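Local structure of luciferase-like monooxygenase (Streptomyces bottropensis, 7BIP) at residues 9-14 with 51-56; 44-49 with 113-118; 78-83 with 105-110; 233-238 with 332-337. The protein probably acts as a luciferase-like monooxygenase in the biosynthesis of the aromatic polyketide rishirilide. All blocks are in the same frame, centred on the assembly; numbering follows the deposited sequence.

Interaction 1: residues 9-14 with 51-56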
# COMPACT_ATOMS: atom_id res chain seq x y z
N PRO A 9 7.72 -10.82 9.77
CA PRO A 9 6.84 -11.87 10.31
C PRO A 9 7.34 -13.27 9.96
O PRO A 9 7.63 -13.57 8.80
CB PRO A 9 5.49 -11.59 9.64
CG PRO A 9 5.85 -10.94 8.36
CD PRO A 9 7.13 -10.15 8.60
N THR A 10 7.46 -14.12 10.98
CA THR A 10 7.75 -15.54 10.80
C THR A 10 6.67 -16.26 11.60
O THR A 10 6.88 -16.67 12.74
CB THR A 10 9.16 -15.91 11.27
OG1 THR A 10 9.40 -15.37 12.57
CG2 THR A 10 10.18 -15.35 10.32
N VAL A 11 5.49 -16.37 10.99
CA VAL A 11 4.29 -16.77 11.72
C VAL A 11 3.25 -17.20 10.70
O VAL A 11 3.20 -16.68 9.58
CB VAL A 11 3.77 -15.62 12.61
CG1 VAL A 11 3.41 -14.40 11.75
CG2 VAL A 11 2.60 -16.08 13.44
N GLY A 12 2.44 -18.18 11.08
CA GLY A 12 1.33 -18.61 10.26
C GLY A 12 0.04 -18.59 11.06
O GLY A 12 0.05 -18.38 12.27
N PRO A 13 -1.09 -18.81 10.38
CA PRO A 13 -2.39 -18.59 11.03
C PRO A 13 -2.64 -19.48 12.24
O PRO A 13 -3.43 -19.10 13.11
CB PRO A 13 -3.41 -18.85 9.92
CG PRO A 13 -2.64 -19.42 8.77
CD PRO A 13 -1.21 -19.04 8.93
N ALA A 14 -1.99 -20.64 12.33
CA ALA A 14 -2.16 -21.48 13.50
C ALA A 14 -1.49 -20.90 14.74
O ALA A 14 -1.88 -21.24 15.86
CB ALA A 14 -1.64 -22.89 13.23
N GLY A 51 7.91 -14.71 6.33
CA GLY A 51 7.71 -13.43 5.68
C GLY A 51 6.36 -13.21 5.04
O GLY A 51 6.05 -12.07 4.66
N GLY A 52 5.55 -14.26 4.90
CA GLY A 52 4.41 -14.22 3.98
C GLY A 52 3.24 -13.36 4.43
O GLY A 52 2.39 -13.02 3.59
N TYR A 53 3.16 -13.00 5.72
CA TYR A 53 2.20 -11.99 6.14
C TYR A 53 2.50 -10.63 5.55
O TYR A 53 1.67 -9.72 5.68
CB TYR A 53 2.14 -11.85 7.66
CG TYR A 53 1.29 -12.87 8.37
CD1 TYR A 53 0.95 -14.08 7.76
CD2 TYR A 53 0.85 -12.65 9.66
CE1 TYR A 53 0.18 -15.02 8.42
CE2 TYR A 53 0.07 -13.60 10.33
CZ TYR A 53 -0.25 -14.78 9.71
OH TYR A 53 -1.02 -15.72 10.37
N SER A 54 3.65 -10.44 4.90
CA SER A 54 3.99 -9.14 4.33
C SER A 54 4.32 -9.26 2.84
O SER A 54 5.47 -9.07 2.42
CB SER A 54 5.15 -8.51 5.10
OG SER A 54 5.33 -7.18 4.63
N PRO A 55 3.31 -9.52 2.00
CA PRO A 55 3.54 -9.50 0.54
C PRO A 55 3.73 -8.10 -0.02
O PRO A 55 4.21 -7.97 -1.16
CB PRO A 55 2.28 -10.16 -0.03
CG PRO A 55 1.21 -9.89 1.01
CD PRO A 55 1.93 -9.92 2.34
N ASP A 56 3.41 -7.05 0.73
CA ASP A 56 3.51 -5.67 0.25
C ASP A 56 3.92 -4.77 1.41
O ASP A 56 3.07 -4.27 2.15
CB ASP A 56 2.19 -5.20 -0.36
CG ASP A 56 2.34 -3.95 -1.19
OD1 ASP A 56 2.81 -4.05 -2.34
OD2 ASP A 56 1.98 -2.88 -0.70
O HOH W 1 4.40 -14.60 7.97

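Interaction 2: residues 44-49 with 113-118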
# COMPACT_ATOMS: atom_id res chain seq x y z
N GLU A 44 9.30 -7.89 2.24
CA GLU A 44 8.39 -8.39 1.20
C GLU A 44 8.65 -9.87 0.99
O GLU A 44 9.76 -10.26 0.61
CB GLU A 44 8.58 -7.64 -0.13
CG GLU A 44 7.61 -8.11 -1.22
CD GLU A 44 7.76 -7.34 -2.52
OE1 GLU A 44 8.47 -6.31 -2.53
OE2 GLU A 44 7.17 -7.76 -3.54
N HIS A 45 7.62 -10.70 1.21
CA HIS A 45 7.71 -12.13 0.95
C HIS A 45 6.32 -12.68 0.67
O HIS A 45 5.31 -12.11 1.08
CB HIS A 45 8.31 -12.90 2.13
CG HIS A 45 9.80 -12.98 2.08
ND1 HIS A 45 10.48 -13.52 1.01
CD2 HIS A 45 10.74 -12.56 2.96
CE1 HIS A 45 11.78 -13.46 1.24
NE2 HIS A 45 11.97 -12.87 2.41
N TYR A 46 6.27 -13.84 -0.01
CA TYR A 46 5.00 -14.43 -0.44
C TYR A 46 4.89 -15.89 -0.01
O TYR A 46 5.86 -16.65 -0.08
CB TYR A 46 4.84 -14.35 -1.97
CG TYR A 46 4.93 -12.95 -2.50
CD1 TYR A 46 3.78 -12.20 -2.74
CD2 TYR A 46 6.16 -12.37 -2.76
CE1 TYR A 46 3.87 -10.89 -3.23
CE2 TYR A 46 6.27 -11.08 -3.25
CZ TYR A 46 5.12 -10.35 -3.48
OH TYR A 46 5.23 -9.07 -3.97
N PHE A 47 3.68 -16.26 0.44
CA PHE A 47 3.15 -17.64 0.49
C PHE A 47 3.52 -18.45 1.73
O PHE A 47 2.77 -19.36 2.09
CB PHE A 47 3.58 -18.47 -0.73
CG PHE A 47 3.37 -17.79 -2.04
CD1 PHE A 47 2.21 -17.08 -2.30
CD2 PHE A 47 4.35 -17.87 -3.01
CE1 PHE A 47 2.04 -16.45 -3.51
CE2 PHE A 47 4.17 -17.26 -4.22
CZ PHE A 47 3.02 -16.55 -4.48
N HIS A 48 4.66 -18.18 2.36
CA HIS A 48 5.16 -19.04 3.41
C HIS A 48 5.10 -18.30 4.75
O HIS A 48 5.07 -17.07 4.79
CB HIS A 48 6.61 -19.46 3.13
CG HIS A 48 6.76 -20.28 1.88
ND1 HIS A 48 6.38 -21.60 1.81
CD2 HIS A 48 7.24 -19.95 0.66
CE1 HIS A 48 6.62 -22.06 0.59
NE2 HIS A 48 7.14 -21.08 -0.12
N GLU A 49 5.09 -19.07 5.84
CA GLU A 49 5.16 -18.45 7.15
C GLU A 49 6.39 -17.56 7.29
O GLU A 49 6.36 -16.56 8.01
CB GLU A 49 5.14 -19.53 8.24
CG GLU A 49 3.80 -20.22 8.36
CD GLU A 49 3.91 -21.70 8.67
OE1 GLU A 49 4.62 -22.06 9.64
OE2 GLU A 49 3.29 -22.50 7.94
N PRO A 113 12.40 -20.08 -4.03
CA PRO A 113 12.04 -20.63 -5.35
C PRO A 113 10.56 -20.56 -5.66
O PRO A 113 10.18 -20.30 -6.81
CB PRO A 113 12.55 -22.08 -5.27
CG PRO A 113 13.66 -22.02 -4.26
CD PRO A 113 13.19 -21.03 -3.23
N ASP A 114 9.69 -20.77 -4.66
CA ASP A 114 8.26 -20.71 -4.93
C ASP A 114 7.81 -19.32 -5.36
O ASP A 114 6.82 -19.19 -6.09
CB ASP A 114 7.47 -21.15 -3.70
CG ASP A 114 7.63 -22.63 -3.40
OD1 ASP A 114 7.20 -23.07 -2.32
OD2 ASP A 114 8.20 -23.34 -4.25
N GLU A 115 8.48 -18.26 -4.88
CA GLU A 115 8.14 -16.92 -5.36
C GLU A 115 8.40 -16.79 -6.85
O GLU A 115 7.55 -16.30 -7.59
CB GLU A 115 8.90 -15.85 -4.56
CG GLU A 115 8.50 -15.79 -3.09
CD GLU A 115 9.35 -14.83 -2.27
OE1 GLU A 115 10.43 -14.42 -2.74
OE2 GLU A 115 8.93 -14.53 -1.12
N PHE A 116 9.57 -17.24 -7.31
CA PHE A 116 9.87 -17.18 -8.74
C PHE A 116 8.90 -18.03 -9.55
O PHE A 116 8.42 -17.60 -10.62
CB PHE A 116 11.31 -17.66 -9.00
CG PHE A 116 12.36 -16.63 -8.69
CD1 PHE A 116 12.73 -15.68 -9.64
CD2 PHE A 116 13.01 -16.62 -7.45
CE1 PHE A 116 13.71 -14.73 -9.35
CE2 PHE A 116 13.99 -15.69 -7.16
CZ PHE A 116 14.34 -14.74 -8.11
N THR A 117 8.60 -19.24 -9.08
CA THR A 117 7.74 -20.13 -9.84
C THR A 117 6.34 -19.55 -9.97
O THR A 117 5.74 -19.58 -11.06
CB THR A 117 7.68 -21.51 -9.18
OG1 THR A 117 8.99 -22.07 -9.11
CG2 THR A 117 6.79 -22.43 -9.99
N ALA A 118 5.80 -19.02 -8.88
CA ALA A 118 4.42 -18.54 -8.89
C ALA A 118 4.26 -17.32 -9.79
O ALA A 118 3.24 -17.18 -10.47
CB ALA A 118 3.96 -18.22 -7.47

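Interaction 3: residues 78-83 with 105-110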
# COMPACT_ATOMS: atom_id res chain seq x y z
N VAL A 78 11.91 -4.01 -0.87
CA VAL A 78 11.02 -4.27 -1.99
C VAL A 78 11.74 -5.15 -3.01
O VAL A 78 12.98 -5.12 -3.13
CB VAL A 78 10.49 -2.98 -2.65
CG1 VAL A 78 9.63 -2.19 -1.66
CG2 VAL A 78 11.64 -2.14 -3.18
N LEU A 79 10.97 -5.96 -3.74
CA LEU A 79 11.54 -6.89 -4.71
C LEU A 79 11.19 -6.45 -6.12
O LEU A 79 10.14 -6.83 -6.66
CB LEU A 79 11.05 -8.32 -4.45
CG LEU A 79 11.31 -8.88 -3.04
CD1 LEU A 79 10.71 -10.28 -2.91
CD2 LEU A 79 12.81 -8.92 -2.73
N PRO A 80 12.04 -5.65 -6.78
CA PRO A 80 11.67 -5.15 -8.11
C PRO A 80 11.38 -6.25 -9.12
O PRO A 80 10.61 -6.00 -10.06
CB PRO A 80 12.89 -4.30 -8.53
CG PRO A 80 13.96 -4.61 -7.54
CD PRO A 80 13.30 -5.08 -6.29
N VAL A 81 11.93 -7.46 -8.93
CA VAL A 81 11.71 -8.54 -9.89
C VAL A 81 10.23 -8.90 -10.02
O VAL A 81 9.80 -9.40 -11.07
CB VAL A 81 12.58 -9.76 -9.51
CG1 VAL A 81 12.11 -10.41 -8.20
CG2 VAL A 81 12.61 -10.79 -10.64
N PHE A 82 9.43 -8.64 -8.99
CA PHE A 82 8.05 -9.12 -8.98
C PHE A 82 7.04 -8.01 -9.17
O PHE A 82 5.84 -8.23 -8.95
CB PHE A 82 7.75 -9.86 -7.67
CG PHE A 82 8.52 -11.12 -7.52
CD1 PHE A 82 8.76 -11.93 -8.61
CD2 PHE A 82 9.02 -11.49 -6.28
CE1 PHE A 82 9.50 -13.10 -8.47
CE2 PHE A 82 9.74 -12.66 -6.14
CZ PHE A 82 9.99 -13.46 -7.24
N THR A 83 7.47 -6.83 -9.57
CA THR A 83 6.52 -5.77 -9.79
C THR A 83 6.90 -5.06 -11.08
O THR A 83 7.83 -5.46 -11.79
CB THR A 83 6.46 -4.84 -8.57
OG1 THR A 83 5.42 -3.87 -8.75
CG2 THR A 83 7.80 -4.14 -8.35
N VAL A 105 14.24 3.66 0.92
CA VAL A 105 13.78 2.53 0.11
C VAL A 105 14.94 1.56 -0.11
O VAL A 105 15.84 1.80 -0.93
CB VAL A 105 13.19 2.98 -1.23
CG1 VAL A 105 12.66 1.75 -1.97
CG2 VAL A 105 12.07 3.98 -0.99
N GLY A 106 14.91 0.44 0.59
CA GLY A 106 15.77 -0.69 0.26
C GLY A 106 15.13 -1.57 -0.80
O GLY A 106 13.94 -1.88 -0.74
N PHE A 107 15.95 -1.95 -1.78
CA PHE A 107 15.59 -2.87 -2.86
C PHE A 107 16.43 -4.13 -2.70
O PHE A 107 17.63 -4.04 -2.47
CB PHE A 107 15.88 -2.28 -4.26
CG PHE A 107 15.15 -0.99 -4.59
CD1 PHE A 107 14.10 -0.99 -5.51
CD2 PHE A 107 15.57 0.23 -4.07
CE1 PHE A 107 13.44 0.20 -5.86
CE2 PHE A 107 14.93 1.43 -4.42
CZ PHE A 107 13.86 1.41 -5.32
N GLY A 108 15.81 -5.31 -2.85
CA GLY A 108 16.50 -6.56 -2.62
C GLY A 108 16.27 -7.57 -3.73
O GLY A 108 15.38 -7.42 -4.57
N ARG A 109 17.10 -8.61 -3.72
CA ARG A 109 16.95 -9.73 -4.63
C ARG A 109 16.06 -10.79 -4.00
O ARG A 109 16.08 -11.01 -2.79
CB ARG A 109 18.31 -10.35 -4.97
CG ARG A 109 19.35 -9.37 -5.48
CD ARG A 109 19.24 -9.15 -6.98
NE ARG A 109 19.09 -10.38 -7.75
CZ ARG A 109 20.10 -11.12 -8.19
NH1 ARG A 109 19.86 -12.23 -8.88
NH2 ARG A 109 21.35 -10.76 -7.94
N ALA A 110 15.26 -11.44 -4.84
CA ALA A 110 14.47 -12.55 -4.33
C ALA A 110 15.32 -13.82 -4.31
O ALA A 110 16.30 -13.96 -5.04
CB ALA A 110 13.23 -12.76 -5.19
O HOH W 2 14.22 -8.29 -6.86

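Interaction 4: residues 233-238 with 332-337. With EDO (1,2-ethanediol), chain I.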
# COMPACT_ATOMS: atom_id res chain seq x y z
N ASN A 233 18.47 -10.13 14.69
CA ASN A 233 17.46 -10.58 15.64
C ASN A 233 17.79 -10.05 17.03
O ASN A 233 18.95 -10.04 17.46
CB ASN A 233 17.38 -12.10 15.65
CG ASN A 233 16.82 -12.65 14.36
OD1 ASN A 233 16.01 -12.00 13.70
ND2 ASN A 233 17.25 -13.85 13.98
N CYS A 234 16.77 -9.55 17.74
CA CYS A 234 17.04 -8.85 18.98
C CYS A 234 16.01 -9.24 20.02
O CYS A 234 14.80 -9.15 19.77
CB CYS A 234 17.04 -7.33 18.76
SG CYS A 234 17.35 -6.40 20.25
N TYR A 235 16.48 -9.66 21.19
CA TYR A 235 15.60 -9.98 22.31
C TYR A 235 16.33 -9.61 23.59
O TYR A 235 17.44 -10.10 23.83
CB TYR A 235 15.22 -11.47 22.31
CG TYR A 235 14.13 -11.82 23.29
CD1 TYR A 235 12.83 -12.04 22.86
CD2 TYR A 235 14.39 -11.91 24.65
CE1 TYR A 235 11.82 -12.35 23.76
CE2 TYR A 235 13.40 -12.21 25.55
CZ TYR A 235 12.12 -12.43 25.10
OH TYR A 235 11.11 -12.73 25.99
N LEU A 236 15.71 -8.76 24.42
CA LEU A 236 16.32 -8.32 25.67
C LEU A 236 15.42 -8.70 26.84
O LEU A 236 14.19 -8.62 26.75
CB LEU A 236 16.54 -6.80 25.67
CG LEU A 236 17.83 -6.24 25.06
CD1 LEU A 236 17.94 -6.57 23.59
CD2 LEU A 236 17.92 -4.71 25.26
N ALA A 237 16.05 -9.11 27.94
CA ALA A 237 15.36 -9.27 29.21
C ALA A 237 16.36 -8.96 30.32
O ALA A 237 17.57 -9.06 30.12
CB ALA A 237 14.77 -10.67 29.37
N GLU A 238 15.84 -8.58 31.50
CA GLU A 238 16.74 -8.33 32.63
C GLU A 238 17.49 -9.59 33.03
O GLU A 238 18.65 -9.52 33.48
CB GLU A 238 15.94 -7.80 33.84
CG GLU A 238 15.36 -6.40 33.63
CD GLU A 238 16.37 -5.29 33.90
OE1 GLU A 238 17.57 -5.61 34.08
OE2 GLU A 238 15.98 -4.11 33.93
N PHE A 332 3.33 -10.01 22.19
CA PHE A 332 3.60 -8.60 22.00
C PHE A 332 4.34 -8.01 23.20
O PHE A 332 5.26 -7.21 23.03
CB PHE A 332 2.28 -7.85 21.76
CG PHE A 332 2.37 -6.37 22.01
CD1 PHE A 332 2.78 -5.51 21.01
CD2 PHE A 332 2.05 -5.84 23.26
CE1 PHE A 332 2.88 -4.15 21.25
CE2 PHE A 332 2.16 -4.49 23.50
CZ PHE A 332 2.57 -3.64 22.50
N GLU A 333 3.97 -8.42 24.41
CA GLU A 333 4.56 -7.82 25.60
C GLU A 333 6.07 -8.06 25.66
O GLU A 333 6.81 -7.24 26.22
CB GLU A 333 3.88 -8.36 26.87
CG GLU A 333 2.42 -7.94 27.03
CD GLU A 333 1.46 -8.67 26.09
OE1 GLU A 333 1.85 -9.69 25.49
OE2 GLU A 333 0.31 -8.20 25.96
N GLU A 334 6.54 -9.17 25.09
CA GLU A 334 7.96 -9.48 25.07
C GLU A 334 8.69 -8.64 24.02
O GLU A 334 9.79 -8.15 24.27
CB GLU A 334 8.17 -10.98 24.82
CG GLU A 334 7.90 -11.81 26.08
CD GLU A 334 7.95 -13.31 25.85
OE1 GLU A 334 8.76 -13.79 25.02
OE2 GLU A 334 7.16 -14.03 26.51
N SER A 335 8.08 -8.45 22.85
CA SER A 335 8.65 -7.52 21.88
C SER A 335 8.72 -6.11 22.46
O SER A 335 9.72 -5.40 22.29
CB SER A 335 7.81 -7.52 20.60
OG SER A 335 7.73 -8.84 20.06
N ALA A 336 7.67 -5.69 23.15
CA ALA A 336 7.64 -4.35 23.72
C ALA A 336 8.68 -4.21 24.84
O ALA A 336 9.32 -3.16 24.96
CB ALA A 336 6.24 -4.05 24.24
N ARG A 337 8.85 -5.26 25.65
CA ARG A 337 9.88 -5.24 26.69
C ARG A 337 11.26 -5.07 26.09
O ARG A 337 12.08 -4.28 26.59
CB ARG A 337 9.81 -6.51 27.54
CG ARG A 337 10.97 -6.62 28.54
CD ARG A 337 10.80 -7.84 29.45
NE ARG A 337 10.97 -9.08 28.73
CZ ARG A 337 10.94 -10.28 29.29
NH1 ARG A 337 10.72 -10.39 30.61
NH2 ARG A 337 11.10 -11.36 28.55
C1 EDO I . 15.14 -13.85 9.62
O1 EDO I . 14.01 -13.61 10.45
C2 EDO I . 15.80 -12.52 9.27
O2 EDO I . 16.69 -12.13 10.32
O HOH W 3 11.57 -9.33 26.11

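Interaction 1: residues 9-14 with 51-56
The ring of Tyr-53 carries two atoms of Val-11 on one and the same face. Methyl CG1 of Val-11 sits 4.0 Å from the ring centroid in a CH-pi contact, while Val-11 O lies nearer the rim, 3.6 Å from Tyr-53 CE1. Near the ring plane, at the hydroxyl end, comes the backbone N of Pro-13, which has no hydrogen to offer. Both segments belong to beta-alpha loops of a TIM barrel, those after strands 2-6 and 39-42, and here they close over each other at the C-terminal rim. Val-11 holds CG1 in the crowded position between its own N and carbonyl carbon (chi1 61°), which sets this methyl over the tyrosine. The Tyr-53 side chain leaves beside its own N, its CB 3.9 Å from Pro-9 CG, so that the stiff proline ring supports its base. Its tip threads past Gly-12 and Pro-13 to Lys-16, whose carbonyl is hydrogen-bonded to the hydroxyl; Leu-161 of the second subunit also packs on this tyrosine. Glycine suits position 51, since at a phi of 87° a CB would jam against the preceding carbonyl oxygen. That residue opens a type I turn closed by the bond from Ser-54 N to Gly-51 O, 2.9 Å long. Water 1 accepts from Tyr-53 N at 3.0 Å and is bonded to Val-11 O as well, joining the two backbones through a polar bridge. The direct link is shorter: Gly-51 N gives its hydrogen to Pro-9 O at 2.7 Å, approaching almost along the C=O axis.

Interaction 2: residues 44-49 with 113-118
Glu-115 reaches out from helix 113-119 with CG anti to its own carbonyl carbon and an extended chain beyond. Its CB rests against the Phe-82 ring, and CG passes Tyr-46 CB at 4.1 Å, leaving OE2 at the tip. On the syn side, OE2 takes the hydrogen of His-45 ND1 at 2.8 Å in a nearly straight bond (167°) lying in the imidazole plane. From above the carboxylate plane it also accepts from Tyr-46 N, 3.0 Å away. One buried oxygen thus grips both a side chain and the backbone, and the carboxylate would tend to favour a proton on ND1. An alanine here would lose both bonds, leaving two buried N-H groups without this acceptor, and would probably loosen the loop from the helix. Next along the loop, Phe-47, with a positive phi (85°), lays CE2 3.4 Å from Ala-118 CB, a methyl small enough for so close an approach. At the more open end His-48 NE2 makes a weak hydrogen bond to Asp-114 OD1. A histidine-carboxylate pair of this kind pins the loop after strand 39-42 to the short helix after strand 103-107, two beta-alpha connections on the rim of a TIM barrel.

Interaction 3: residues 78-83 with 105-110
Val-78 keeps CG1 anti to its carbonyl carbon (chi1 -64°), which leaves CG2 in the crowded position and aimed at Phe-107. The phenylalanine has a like torsion (chi1 -60°), so the two side chains run side by side on one face of the sheet, Val-78 CG2 being 3.6 Å from Phe-107 CD1. Both then lean on Leu-88 of helix 85-98, where branched and aromatic carbon suits an apolar interface. Beneath them the backbones pair in parallel: Val-78 N donates to Gly-106 O at 2.9 Å, and Gly-108 N returns a straighter bond to Val-78 O, also 2.9 Å. Past this bridge direct backbone bonding gives way to a water link: water 2 accepts from Val-81 N and donates to Gly-108 O at 2.7 Å. Leu-79, meanwhile, lays CD2 3.5 Å from that same Gly-108 O. At the far end, Val-81 CG1 sits over the centre of the Phe-82 ring, and Ala-110 CB touches both residues, 3.6 Å from Phe-82 CE2; its small methyl allows the close fit. Strand 72-78, helix 85-98 and strand 103-107 make up a beta-alpha-beta crossover, the repeating element of the TIM barrel, and this contact joins its two strands at their C-terminal ends.

Interaction 4: residues 233-238 with 332-337
The tight part of this contact centres on the hydroxyl of Tyr-235, which is both donor and acceptor. It gives its hydrogen to Glu-334 OE1 at 2.8 Å, meeting that oxygen from well above the carboxylate plane (54° out of it). In return Arg-337 NH2 donates to Tyr-235 OH at 2.9 Å by a bent bond, in a guanidinium plane turned nearly perpendicular to the tyrosine ring. The arginine runs straight as far as CD and then bends (chi3 69°), which brings its guanidinium under Ala-237; the methyl CB sits 3.8 Å above the centre of that plane. Strand 228-236 belongs to the TIM barrel, and helix 332-345 follows its last strand, 320-324; the two segments cross at 91°, their axes 7.9 Å apart at closest. Water 3 bridges the two segments: it donates to Leu-236 O at 2.8 Å and to Glu-334 O, and accepts from Arg-337 NE at 2.7 Å. Arg-337 has a second anchor in a salt bridge with Glu-242. A phenylalanine here in place of Tyr-235 would lose the hydroxyl, and so would probably break the link between Glu-334 and Arg-337 and loosen the helix on the strand. At the looser end of the strand segment, Asn-233 makes no contact with the helix segment; its OD1 accepts a weak 3.5 Å bond from O2 of an ethanediol molecule probably left from crystallisation.

In the fold
All four contacts belong to one TIM barrel. Interactions 1, 2 and 3 occupy the loops after its first four strands, at their C-terminal ends, and reach the second subunit. Interactions 1 and 2 alternate along the chain, with centres 11 Å apart, and meet through backbone bonds such as His-45 N to Ser-54 O. Interaction 3 falls between the two segments of interaction 2; their centres are 13 Å apart, and Glu-44 OE1 accepts from Leu-79 N. The rim loops thus form one packed region that also faces the second subunit. Interaction 4 comes last and lies about 29 Å, centre to centre, from interaction 3 across the barrel, sharing its parallel sheet but touching no other chain.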